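Type III secretion T3S chaperone (Chlamydia trachomatis, PDB 3K29) is probably a YscO-like component of the type III secretion apparatus, a long helical hairpin thought to act as a chaperone and able to bind copies of itself. Local coordinates at residues 15-18 with 19-22; 53-56 with 57-61; 73-76 with 77-81; 118-121 with 122-126. All coordinates share one frame; numbering follows the deposited sequence. Where two conformers were deposited one is given.

Contact 1: residues 15-18 with 19-22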
loop_
_atom_site.group_PDB
_atom_site.type_symbol
_atom_site.label_atom_id
_atom_site.label_comp_id
_atom_site.label_asym_id
_atom_site.label_seq_id
_atom_site.Cartn_x
_atom_site.Cartn_y
_atom_site.Cartn_z
ATOM N N LYS A 15 -7.881 -10.145 13.022
ATOM C CA LYS A 15 -6.917 -10.913 12.252
ATOM C C LYS A 15 -7.315 -10.893 10.772
ATOM O O LYS A 15 -6.468 -10.621 9.907
ATOM C CB LYS A 15 -6.789 -12.331 12.798
ATOM C CG LYS A 15 -6.067 -12.366 14.155
ATOM C CD LYS A 15 -6.061 -13.760 14.820
ATOM C CE LYS A 15 -5.098 -13.732 15.998
ATOM N NZ LYS A 15 -4.695 -15.055 16.565
ATOM N N ASP A 16 -8.602 -11.123 10.488
ATOM C CA ASP A 16 -9.107 -11.053 9.122
ATOM C C ASP A 16 -8.897 -9.691 8.456
ATOM O O ASP A 16 -8.593 -9.639 7.263
ATOM C CB ASP A 16 -10.580 -11.446 9.056
ATOM C CG ASP A 16 -10.790 -12.951 9.247
ATOM O OD1 ASP A 16 -9.786 -13.722 9.247
ATOM O OD2 ASP A 16 -11.964 -13.368 9.385
ATOM N N ARG A 17 -9.043 -8.618 9.237
ATOM C CA ARG A 17 -8.932 -7.259 8.737
ATOM C C ARG A 17 -7.518 -6.909 8.349
ATOM O O ARG A 17 -7.322 -6.142 7.389
ATOM C CB ARG A 17 -9.455 -6.248 9.757
ATOM C CG ARG A 17 -10.925 -6.357 10.003
ATOM C CD ARG A 17 -11.446 -5.078 10.640
ATOM N NE ARG A 17 -11.622 -4.030 9.639
ATOM C CZ ARG A 17 -11.567 -2.727 9.912
ATOM N NH1 ARG A 17 -11.332 -2.314 11.149
ATOM N NH2 ARG A 17 -11.749 -1.833 8.957
ATOM N N VAL A 18 -6.552 -7.419 9.123
ATOM C CA VAL A 18 -5.135 -7.404 8.751
ATOM C C VAL A 18 -4.861 -8.191 7.443
ATOM O O VAL A 18 -4.230 -7.651 6.520
ATOM C CB VAL A 18 -4.229 -7.839 9.919
ATOM C CG1 VAL A 18 -2.777 -8.043 9.459
ATOM C CG2 VAL A 18 -4.317 -6.806 11.041
ATOM N N ASP A 19 -5.360 -9.426 7.345
ATOM C CA ASP A 19 -5.260 -10.186 6.083
ATOM C C ASP A 19 -5.751 -9.348 4.917
ATOM O O ASP A 19 -5.030 -9.206 3.924
ATOM C CB ASP A 19 -6.034 -11.512 6.127
ATOM C CG ASP A 19 -5.387 -12.530 7.038
ATOM O OD1 ASP A 19 -4.399 -12.150 7.701
ATOM O OD2 ASP A 19 -5.865 -13.697 7.116
ATOM N N ARG A 20 -6.956 -8.794 5.045
ATOM C CA ARG A 20 -7.575 -8.001 3.972
ATOM C C ARG A 20 -6.753 -6.777 3.581
ATOM O O ARG A 20 -6.633 -6.480 2.398
ATOM C CB ARG A 20 -9.038 -7.615 4.279
ATOM C CG ARG A 20 -9.948 -8.841 4.425
ATOM C CD ARG A 20 -11.419 -8.567 4.190
ATOM N NE ARG A 20 -11.972 -7.691 5.201
ATOM C CZ ARG A 20 -12.588 -8.093 6.310
ATOM N NH1 ARG A 20 -12.758 -9.383 6.572
ATOM N NH2 ARG A 20 -13.050 -7.184 7.146
ATOM N N ALA A 21 -6.185 -6.096 4.579
ATOM C CA ALA A 21 -5.406 -4.881 4.357
ATOM C C ALA A 21 -4.056 -5.167 3.701
ATOM O O ALA A 21 -3.556 -4.352 2.930
ATOM C CB ALA A 21 -5.193 -4.125 5.689
ATOM N N GLU A 22 -3.454 -6.309 4.034
ATOM C CA GLU A 22 -2.242 -6.771 3.367
ATOM C C GLU A 22 -2.497 -7.006 1.879
ATOM O O GLU A 22 -1.700 -6.612 1.024
ATOM C CB GLU A 22 -1.742 -8.073 4.024
ATOM C CG GLU A 22 -0.943 -7.851 5.295
ATOM C CD GLU A 22 -0.627 -9.138 6.038
ATOM O OE1 GLU A 22 -1.238 -10.183 5.723
ATOM O OE2 GLU A 22 0.219 -9.099 6.960
HETATM O O HOH W 1 -11.911 -4.751 6.792
#

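Contact 2: residues 53-56 with 57-61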
loop_
_atom_site.group_PDB
_atom_site.type_symbol
_atom_site.label_atom_id
_atom_site.label_comp_id
_atom_site.label_asym_id
_atom_site.label_seq_id
_atom_site.Cartn_x
_atom_site.Cartn_y
_atom_site.Cartn_z
ATOM N N TYR A 53 12.162 15.248 -33.988
ATOM C CA TYR A 53 12.254 16.726 -34.025
ATOM C C TYR A 53 13.723 17.077 -34.099
ATOM O O TYR A 53 14.175 17.877 -34.926
ATOM C CB TYR A 53 11.602 17.271 -32.747
ATOM C CG TYR A 53 11.499 18.761 -32.584
ATOM C CD1 TYR A 53 10.919 19.571 -33.561
ATOM C CD2 TYR A 53 11.857 19.343 -31.383
ATOM C CE1 TYR A 53 10.780 20.954 -33.349
ATOM C CE2 TYR A 53 11.755 20.696 -31.163
ATOM C CZ TYR A 53 11.229 21.500 -32.152
ATOM O OH TYR A 53 11.140 22.839 -31.890
HETATM N N MSE A 54 14.477 16.429 -33.233
HETATM C CA MSE A 54 15.931 16.609 -33.200
HETATM C C MSE A 54 16.573 16.272 -34.553
HETATM O O MSE A 54 17.372 17.028 -35.061
HETATM C CB MSE A 54 16.524 15.828 -32.017
HETATM C CG MSE A 54 16.050 16.381 -30.678
HETATM SE SE MSE A 54 16.910 15.828 -28.985
HETATM C CE MSE A 54 18.147 17.331 -28.806
ATOM N N GLN A 55 16.206 15.139 -35.146
ATOM C CA GLN A 55 16.715 14.775 -36.499
ATOM C C GLN A 55 16.439 15.861 -37.521
ATOM O O GLN A 55 17.320 16.177 -38.304
ATOM C CB GLN A 55 16.030 13.519 -37.048
ATOM C CG GLN A 55 16.542 12.198 -36.501
ATOM C CD GLN A 55 15.579 10.975 -36.771
ATOM O OE1 GLN A 55 15.640 9.990 -36.042
ATOM N NE2 GLN A 55 14.710 11.051 -37.809
ATOM N N LYS A 56 15.199 16.406 -37.545
ATOM C CA LYS A 56 14.830 17.484 -38.478
ATOM C C LYS A 56 15.683 18.740 -38.235
ATOM O O LYS A 56 16.146 19.386 -39.177
ATOM C CB LYS A 56 13.322 17.895 -38.342
ATOM C CG LYS A 56 12.243 16.756 -38.642
ATOM C CD LYS A 56 12.694 15.846 -39.751
ATOM C CE LYS A 56 12.248 16.380 -41.106
ATOM N NZ LYS A 56 13.087 15.810 -42.180
ATOM N N ILE A 57 15.853 19.112 -36.974
ATOM C CA ILE A 57 16.634 20.321 -36.669
ATOM C C ILE A 57 18.079 20.124 -37.160
ATOM O O ILE A 57 18.683 21.034 -37.763
ATOM C CB ILE A 57 16.582 20.549 -35.161
ATOM C CG1 ILE A 57 15.143 20.945 -34.764
ATOM C CG2 ILE A 57 17.525 21.715 -34.677
ATOM C CD1 ILE A 57 14.916 20.763 -33.250
ATOM N N ARG A 58 18.636 18.942 -36.899
ATOM C CA ARG A 58 20.054 18.657 -37.264
ATOM C C ARG A 58 20.177 18.608 -38.743
ATOM O O ARG A 58 21.152 19.078 -39.283
ATOM C CB ARG A 58 20.552 17.347 -36.651
ATOM C CG ARG A 58 20.937 17.445 -35.204
ATOM C CD ARG A 58 21.320 16.055 -34.540
ATOM N NE ARG A 58 21.281 16.146 -33.069
ATOM C CZ ARG A 58 22.188 16.849 -32.381
ATOM N NH1 ARG A 58 23.163 17.462 -33.047
ATOM N NH2 ARG A 58 22.102 16.971 -31.062
ATOM N N GLN A 59 19.158 18.083 -39.429
ATOM C CA GLN A 59 19.218 18.007 -40.882
ATOM C C GLN A 59 19.244 19.427 -41.447
ATOM O O GLN A 59 19.962 19.707 -42.397
ATOM C CB GLN A 59 17.990 17.216 -41.433
ATOM C CG GLN A 59 18.110 15.666 -41.338
ATOM C CD GLN A 59 16.703 14.934 -41.276
ATOM O OE1 GLN A 59 15.655 15.496 -41.654
ATOM N NE2 GLN A 59 16.706 13.704 -40.787
ATOM N N LEU A 60 18.415 20.322 -40.885
ATOM C CA LEU A 60 18.433 21.723 -41.354
ATOM C C LEU A 60 19.785 22.401 -41.023
ATOM O O LEU A 60 20.304 23.149 -41.838
ATOM C CB LEU A 60 17.282 22.554 -40.748
ATOM C CG LEU A 60 17.360 24.077 -41.005
ATOM C CD1 LEU A 60 17.390 24.381 -42.504
ATOM C CD2 LEU A 60 16.077 24.726 -40.422
ATOM N N ARG A 61 20.285 22.148 -39.827
ATOM C CA ARG A 61 21.563 22.717 -39.372
ATOM C C ARG A 61 22.732 22.317 -40.317
ATOM O O ARG A 61 23.585 23.153 -40.693
ATOM C CB ARG A 61 21.799 22.292 -37.924
ATOM C CG ARG A 61 22.161 23.456 -37.087
ATOM C CD ARG A 61 23.658 23.401 -36.720
ATOM N NE ARG A 61 23.888 22.170 -35.954
ATOM C CZ ARG A 61 23.845 22.057 -34.623
ATOM N NH1 ARG A 61 23.645 23.124 -33.828
ATOM N NH2 ARG A 61 24.071 20.859 -34.073
#

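Contact 3: residues 73-76 with 77-81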
loop_
_atom_site.group_PDB
_atom_site.type_symbol
_atom_site.label_atom_id
_atom_site.label_comp_id
_atom_site.label_asym_id
_atom_site.label_seq_id
_atom_site.Cartn_x
_atom_site.Cartn_y
_atom_site.Cartn_z
ATOM N N ILE A 73 15.193 26.750 -46.688
ATOM C CA ILE A 73 15.123 27.048 -45.250
ATOM C C ILE A 73 13.621 27.165 -44.832
ATOM O O ILE A 73 13.164 26.537 -43.837
ATOM C CB ILE A 73 15.901 28.340 -44.841
ATOM C CG1 ILE A 73 17.443 28.181 -44.981
ATOM C CG2 ILE A 73 15.622 28.715 -43.376
ATOM C CD1 ILE A 73 18.206 29.558 -45.024
ATOM N N LEU A 74 12.856 27.928 -45.610
ATOM C CA LEU A 74 11.444 28.129 -45.254
ATOM C C LEU A 74 10.688 26.802 -45.214
ATOM O O LEU A 74 9.941 26.478 -44.271
ATOM C CB LEU A 74 10.827 29.101 -46.228
ATOM C CG LEU A 74 10.663 30.508 -45.650
ATOM C CD1 LEU A 74 11.140 31.534 -46.689
ATOM C CD2 LEU A 74 9.183 30.735 -45.259
ATOM N N LYS A 75 10.921 25.978 -46.209
ATOM C CA LYS A 75 10.256 24.669 -46.202
ATOM C C LYS A 75 10.634 23.731 -45.017
ATOM O O LYS A 75 9.787 23.054 -44.420
ATOM C CB LYS A 75 10.544 23.956 -47.494
ATOM C CG LYS A 75 9.725 22.651 -47.596
ATOM C CD LYS A 75 10.149 21.837 -48.848
ATOM C CE LYS A 75 9.116 20.760 -49.206
ATOM N NZ LYS A 75 9.507 20.238 -50.541
HETATM N N MSE A 76 11.910 23.650 -44.692
HETATM C CA MSE A 76 12.346 22.814 -43.557
HETATM C C MSE A 76 11.804 23.361 -42.262
HETATM O O MSE A 76 11.377 22.595 -41.414
HETATM C CB MSE A 76 13.887 22.771 -43.461
HETATM C CG MSE A 76 14.548 22.152 -44.673
HETATM SE SE MSE A 76 14.033 20.312 -44.979
HETATM C CE MSE A 76 12.383 20.529 -46.060
ATOM N N LYS A 77 11.834 24.695 -42.106
ATOM C CA LYS A 77 11.314 25.330 -40.886
ATOM C C LYS A 77 9.820 25.094 -40.736
ATOM O O LYS A 77 9.283 24.928 -39.600
ATOM C CB LYS A 77 11.552 26.852 -40.881
ATOM C CG LYS A 77 13.019 27.203 -40.587
ATOM C CD LYS A 77 13.262 28.686 -40.756
ATOM C CE LYS A 77 12.600 29.519 -39.647
ATOM N NZ LYS A 77 12.973 29.036 -38.299
ATOM N N ALA A 78 9.142 25.024 -41.873
ATOM C CA ALA A 78 7.630 24.851 -41.785
ATOM C C ALA A 78 7.297 23.478 -41.193
ATOM O O ALA A 78 6.464 23.337 -40.301
ATOM C CB ALA A 78 7.001 24.981 -43.193
ATOM N N TYR A 79 7.999 22.465 -41.675
ATOM C CA TYR A 79 7.902 21.090 -41.172
ATOM C C TYR A 79 8.332 21.009 -39.685
ATOM O O TYR A 79 7.698 20.325 -38.888
ATOM C CB TYR A 79 8.772 20.138 -42.018
ATOM C CG TYR A 79 8.265 19.776 -43.417
ATOM C CD1 TYR A 79 7.044 19.175 -43.604
ATOM C CD2 TYR A 79 9.076 19.953 -44.539
ATOM C CE1 TYR A 79 6.583 18.837 -44.873
ATOM C CE2 TYR A 79 8.637 19.597 -45.806
ATOM C CZ TYR A 79 7.389 19.048 -45.958
ATOM O OH TYR A 79 6.951 18.696 -47.211
ATOM N N ILE A 80 9.447 21.676 -39.338
ATOM C CA ILE A 80 9.907 21.698 -37.942
ATOM C C ILE A 80 8.826 22.240 -36.993
ATOM O O ILE A 80 8.565 21.653 -35.939
ATOM C CB ILE A 80 11.243 22.436 -37.760
ATOM C CG1 ILE A 80 12.361 21.567 -38.357
ATOM C CG2 ILE A 80 11.466 22.812 -36.297
ATOM C CD1 ILE A 80 13.660 22.361 -38.705
ATOM N N LYS A 81 8.156 23.317 -37.400
ATOM C CA LYS A 81 7.044 23.842 -36.577
ATOM C C LYS A 81 5.965 22.849 -36.339
ATOM O O LYS A 81 5.425 22.801 -35.228
ATOM C CB LYS A 81 6.527 25.208 -37.075
ATOM C CG LYS A 81 7.561 26.274 -36.595
ATOM C CD LYS A 81 7.519 27.586 -37.340
ATOM C CE LYS A 81 8.769 28.414 -37.027
ATOM N NZ LYS A 81 8.904 29.486 -38.017
#

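Contact 4: residues 118-121 with 122-126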
loop_
_atom_site.group_PDB
_atom_site.type_symbol
_atom_site.label_atom_id
_atom_site.label_comp_id
_atom_site.label_asym_id
_atom_site.label_seq_id
_atom_site.Cartn_x
_atom_site.Cartn_y
_atom_site.Cartn_z
ATOM N N ARG A 118 -4.740 -1.409 11.146
ATOM C CA ARG A 118 -5.323 -2.732 11.407
ATOM C C ARG A 118 -4.487 -3.546 12.365
ATOM O O ARG A 118 -5.025 -4.265 13.210
ATOM C CB ARG A 118 -5.596 -3.519 10.111
ATOM C CG ARG A 118 -6.556 -2.843 9.175
ATOM C CD ARG A 118 -7.969 -2.609 9.757
ATOM N NE ARG A 118 -8.115 -1.343 10.500
ATOM C CZ ARG A 118 -8.129 -0.110 9.960
ATOM N NH1 ARG A 118 -8.009 0.078 8.646
ATOM N NH2 ARG A 118 -8.263 0.955 10.743
ATOM N N ARG A 119 -3.176 -3.434 12.225
ATOM C CA ARG A 119 -2.244 -4.221 12.995
ATOM C C ARG A 119 -2.154 -3.728 14.447
ATOM O O ARG A 119 -2.048 -4.529 15.368
ATOM C CB ARG A 119 -0.877 -4.232 12.295
ATOM C CG ARG A 119 -0.930 -5.005 10.974
ATOM C CD ARG A 119 0.301 -5.843 10.721
ATOM N NE ARG A 119 1.178 -5.225 9.737
ATOM C CZ ARG A 119 1.652 -5.812 8.634
ATOM N NH1 ARG A 119 1.347 -7.068 8.339
ATOM N NH2 ARG A 119 2.448 -5.127 7.815
ATOM N N LYS A 120 -2.172 -2.398 14.615
ATOM C CA LYS A 120 -2.275 -1.722 15.913
ATOM C C LYS A 120 -3.533 -2.185 16.664
ATOM O O LYS A 120 -3.454 -2.635 17.810
ATOM C CB LYS A 120 -2.303 -0.217 15.665
ATOM C CG LYS A 120 -2.235 0.674 16.874
ATOM C CD LYS A 120 -2.319 2.106 16.379
ATOM C CE LYS A 120 -3.237 2.945 17.267
ATOM N NZ LYS A 120 -2.584 3.392 18.552
ATOM N N GLU A 121 -4.680 -2.113 15.994
ATOM C CA GLU A 121 -5.951 -2.531 16.599
ATOM C C GLU A 121 -5.955 -4.016 16.967
ATOM O O GLU A 121 -6.363 -4.374 18.059
ATOM C CB GLU A 121 -7.138 -2.251 15.677
ATOM C CG GLU A 121 -7.427 -0.780 15.426
ATOM C CD GLU A 121 -7.965 -0.499 14.027
ATOM O OE1 GLU A 121 -8.334 -1.449 13.272
ATOM O OE2 GLU A 121 -8.012 0.704 13.682
ATOM N N GLU A 122 -5.508 -4.865 16.050
ATOM C CA GLU A 122 -5.457 -6.294 16.310
ATOM C C GLU A 122 -4.561 -6.557 17.526
ATOM O O GLU A 122 -4.889 -7.379 18.403
ATOM C CB GLU A 122 -4.948 -7.047 15.066
ATOM C CG GLU A 122 -4.952 -8.599 15.195
ATOM C CD GLU A 122 -3.778 -9.179 15.998
ATOM O OE1 GLU A 122 -2.655 -8.605 15.999
ATOM O OE2 GLU A 122 -3.992 -10.238 16.644
ATOM N N GLU A 123 -3.427 -5.862 17.582
ATOM C CA GLU A 123 -2.528 -6.049 18.694
ATOM C C GLU A 123 -3.103 -5.563 20.032
ATOM O O GLU A 123 -2.863 -6.182 21.062
ATOM C CB GLU A 123 -1.181 -5.392 18.419
ATOM C CG GLU A 123 -0.201 -5.609 19.545
ATOM C CD GLU A 123 0.366 -7.033 19.571
ATOM O OE1 GLU A 123 1.425 -7.204 20.194
ATOM O OE2 GLU A 123 -0.218 -7.971 18.962
ATOM N N LYS A 124 -3.833 -4.454 20.030
ATOM C CA LYS A 124 -4.558 -4.042 21.233
ATOM C C LYS A 124 -5.477 -5.175 21.747
ATOM O O LYS A 124 -5.450 -5.492 22.927
ATOM C CB LYS A 124 -5.349 -2.755 20.992
ATOM C CG LYS A 124 -6.003 -2.130 22.258
ATOM C CD LYS A 124 -6.556 -0.721 21.958
ATOM C CE LYS A 124 -5.456 0.355 22.015
ATOM N NZ LYS A 124 -5.530 1.349 20.897
ATOM N N THR A 125 -6.268 -5.782 20.856
ATOM C CA THR A 125 -7.132 -6.914 21.227
ATOM C C THR A 125 -6.355 -8.159 21.662
ATOM O O THR A 125 -6.753 -8.794 22.638
ATOM C CB THR A 125 -8.176 -7.263 20.130
ATOM O OG1 THR A 125 -8.929 -6.084 19.841
ATOM C CG2 THR A 125 -9.153 -8.425 20.598
ATOM N N ARG A 126 -5.260 -8.484 20.961
ATOM C CA ARG A 126 -4.416 -9.608 21.340
ATOM C C ARG A 126 -3.886 -9.397 22.784
ATOM O O ARG A 126 -3.919 -10.309 23.614
ATOM C CB ARG A 126 -3.274 -9.802 20.325
ATOM C CG ARG A 126 -2.547 -11.156 20.424
ATOM C CD ARG A 126 -1.056 -11.048 20.084
ATOM N NE ARG A 126 -0.391 -10.023 20.905
ATOM C CZ ARG A 126 0.035 -10.199 22.157
ATOM N NH1 ARG A 126 -0.109 -11.376 22.765
ATOM N NH2 ARG A 126 0.596 -9.189 22.810
#

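Contact 1: residues 15-18 with 19-22
R17 and R20 both leave the helix with CG anti to the carbonyl carbon, and each chain then bends at chi3, R17 at 79° and R20 at -66°, so that the two guanidinium groups end near each other on the same flank. Their planes are turned 40° apart, and R20 NH2 comes to the edge of the R17 group, with NE of R17 and NH2 of R20 4.3 Å from each other. One water joins them as a shared acceptor. It lies in the plane of the R17 guanidinium, 3.0 Å from NE of R17, and takes a second bond of 2.7 Å from NH2 of R20. The aliphatic part of R17 also touches its neighbour, with CG 3.7 Å from NH2 of R20. Lower on the R20 chain, CG rests 3.2 Å from the backbone O of D16, the same oxygen that accepts the helical bond from R20 N.

On the side facing helix 70-160, V18 CG1 passes 4.0 Å from OE2 of E22, whose extended chain leads to that second helix of the hairpin. There E22 forms a salt bridge with R119, and V18 packs against R118 and R119. Within this helix, E22 N bonds V18 O at 2.9 Å.

This is an i to i+3 and i+4 surface at the start of the predicted coiled coil (18-52). The water probably eases the repulsion between R17 and R20, helped by a weak, long ion pair of R17 with E121, while the E22-R119 salt bridge would tie the helices together beside the apolar contact of V18.

Contact 2: residues 53-56 with 57-61
K56 NZ donates a short hydrogen bond, 2.6 Å, to OE1 of Q59, in the plane of the amide carbonyl. The lysine reaches forward along its own helix because its chain folds at chi2 (-36°) and chi3 (-89°), which also brings CD to 3.5 Å from the same OE1. Q59, extended beyond CG, lays its amide over the preceding turn, where NE2 stands 3.8 Å from CB of Q55 and CG lies close to the Q55 carbonyl oxygen. Beneath these side chains run the helical bonds from Q59 N to Q55 O and from L60 N to K56 O.

Around the helix from this polar pair, Y53 and I57 form a CH-pi contact. The methyl carbon CD1 of I57 sits over the centre of one face of the Y53 ring, 3.7 Å from its centroid and only 9° off the normal. All six ring carbons therefore lie at similar distances from it. CG of Y53 is anti to the backbone N, whereas CG1 of I57 is anti to its carbonyl carbon, and the two side chains meet one turn apart. Y53 also packs on I80, V83, A84 and L87 of helix 70-160.

The chemistry thus divides the helix surface: a CH-pi contact borders the interhelical seam, and a lysine-glutamine bond, in which the amide oxygen, negative end of its dipole, probably helps to solvate the ammonium, borders the polar flank.

Contact 3: residues 73-76 with 77-81
Two side chains of the preceding turn, K75 and M76, meet the CD2-CE2 side of Y79. K75 runs alongside it, pointing the same way, and its methylenes pass along CE2 and the OH, somewhat above the ring plane: CG lies 3.7 Å from CE2 of Y79, and CE stands 3.6 Å from the phenol OH of Y79. The lysine can do this because its CG is anti to the backbone N (chi1 -173°) and the chain is extended to its end. M76, a selenomethionine, bends at chi2 and chi3 and brings the methyl CE to the ring edge, in plane, 3.7 Å from CD2 of Y79. M76 and Y79 each occupy two positions, so these ring contacts hold for one conformer. The K75 carbonyl oxygen approaches obliquely, 3.2 Å from CD2 of Y79. That oxygen accepts two weak backbone bonds, from Y79 N and A78 N, whereas M76 O takes a normal one from I80 N at 3.0 Å.

The segment belongs to the start of the second helix of an antiparallel helical hairpin, just after the turn that joins it to helix 8-66. I80 and I73 line the seam with that helix, I80 packing on Y53, K56 and L60 and I73 on L64. From the same border I73 sends CG2 against the side of K77, 3.5 Å from CD of K77, with the two chains side by side.

The opposite character appears at the ends of the lysines. Beyond CG, K77 turns at chi3 (71°) and then chi4 and leads its ammonium away from I73, while K75 and Y79 lie on an exposed flank, their polar ends not hydrogen-bonded to each other.

Contact 4: residues 118-121 with 122-126
The backbone is regular alpha-helix, with E122 N, E123 N, K124 N and T125 N bonding the carbonyl oxygens of R118, R119, K120 and E121 in turn. Where the segments meet, the side chains mostly rest on these carbonyls: CB of E122 is 3.3 Å from O of R118, and CB of E123 is 3.3 Å from O of R119. K120 and K124 both have CG anti to the backbone N and leave on one flank, their ammonium nitrogens NZ 4.3 Å apart.

Flanking this junction are two arginine-glutamate pairs spaced i to i+3. R118 grips E121 side-on with two nitrogens, NE meeting OE1 of E121 at 2.8 Å and NH2 meeting OE2 of E121 at 3.0 Å. Both oxygens are met on the syn side, and the NE bond is almost straight at 177°. Bends along the R118 chain, and one at chi2 of E121, bring the two flat groups edge to edge. R126 binds E123 less evenly: its NE reaches OE2 of E123 at 2.8 Å from above the carboxylate plane, 49° out of it, and the companion bond from NH2 to OE1 is weak.

Each arginine has a further carboxylate through NH1, E114 for R118 and E130 for R126, while R119 crosses to E22 of helix 8-66. These paired charges along and between the helices are consistent with a polar coiled-coil border. The two-pronged hold should fix the rotation of the R118 guanidinium, and the carboxylates of E121 and E114 would largely balance its charge. K120 and K124, by contrast, bring like charges close together, which probably costs some energy.

In the fold
The four contacts lie near the two ends of the paired part of one long antiparallel helical hairpin. Contacts 1 and 2 follow each other on helix 8-66, their centres 57 Å apart. Contacts 3 and 4 follow on helix 70-160. The centres of contacts 3 and 4 are 68 Å apart. Since the chain turns back between residues 66 and 70, contact 3 returns beside contact 2 (centres 10 Å apart), and contact 4 returns beside contact 1 (11 Å). The pair near the turn meets through packing, such as L60 on I80, whereas the distant pair adds a salt bridge between E22 and R119. Each helix thus carries local interactions that border a common seam, giving the elongated hairpin of this chain.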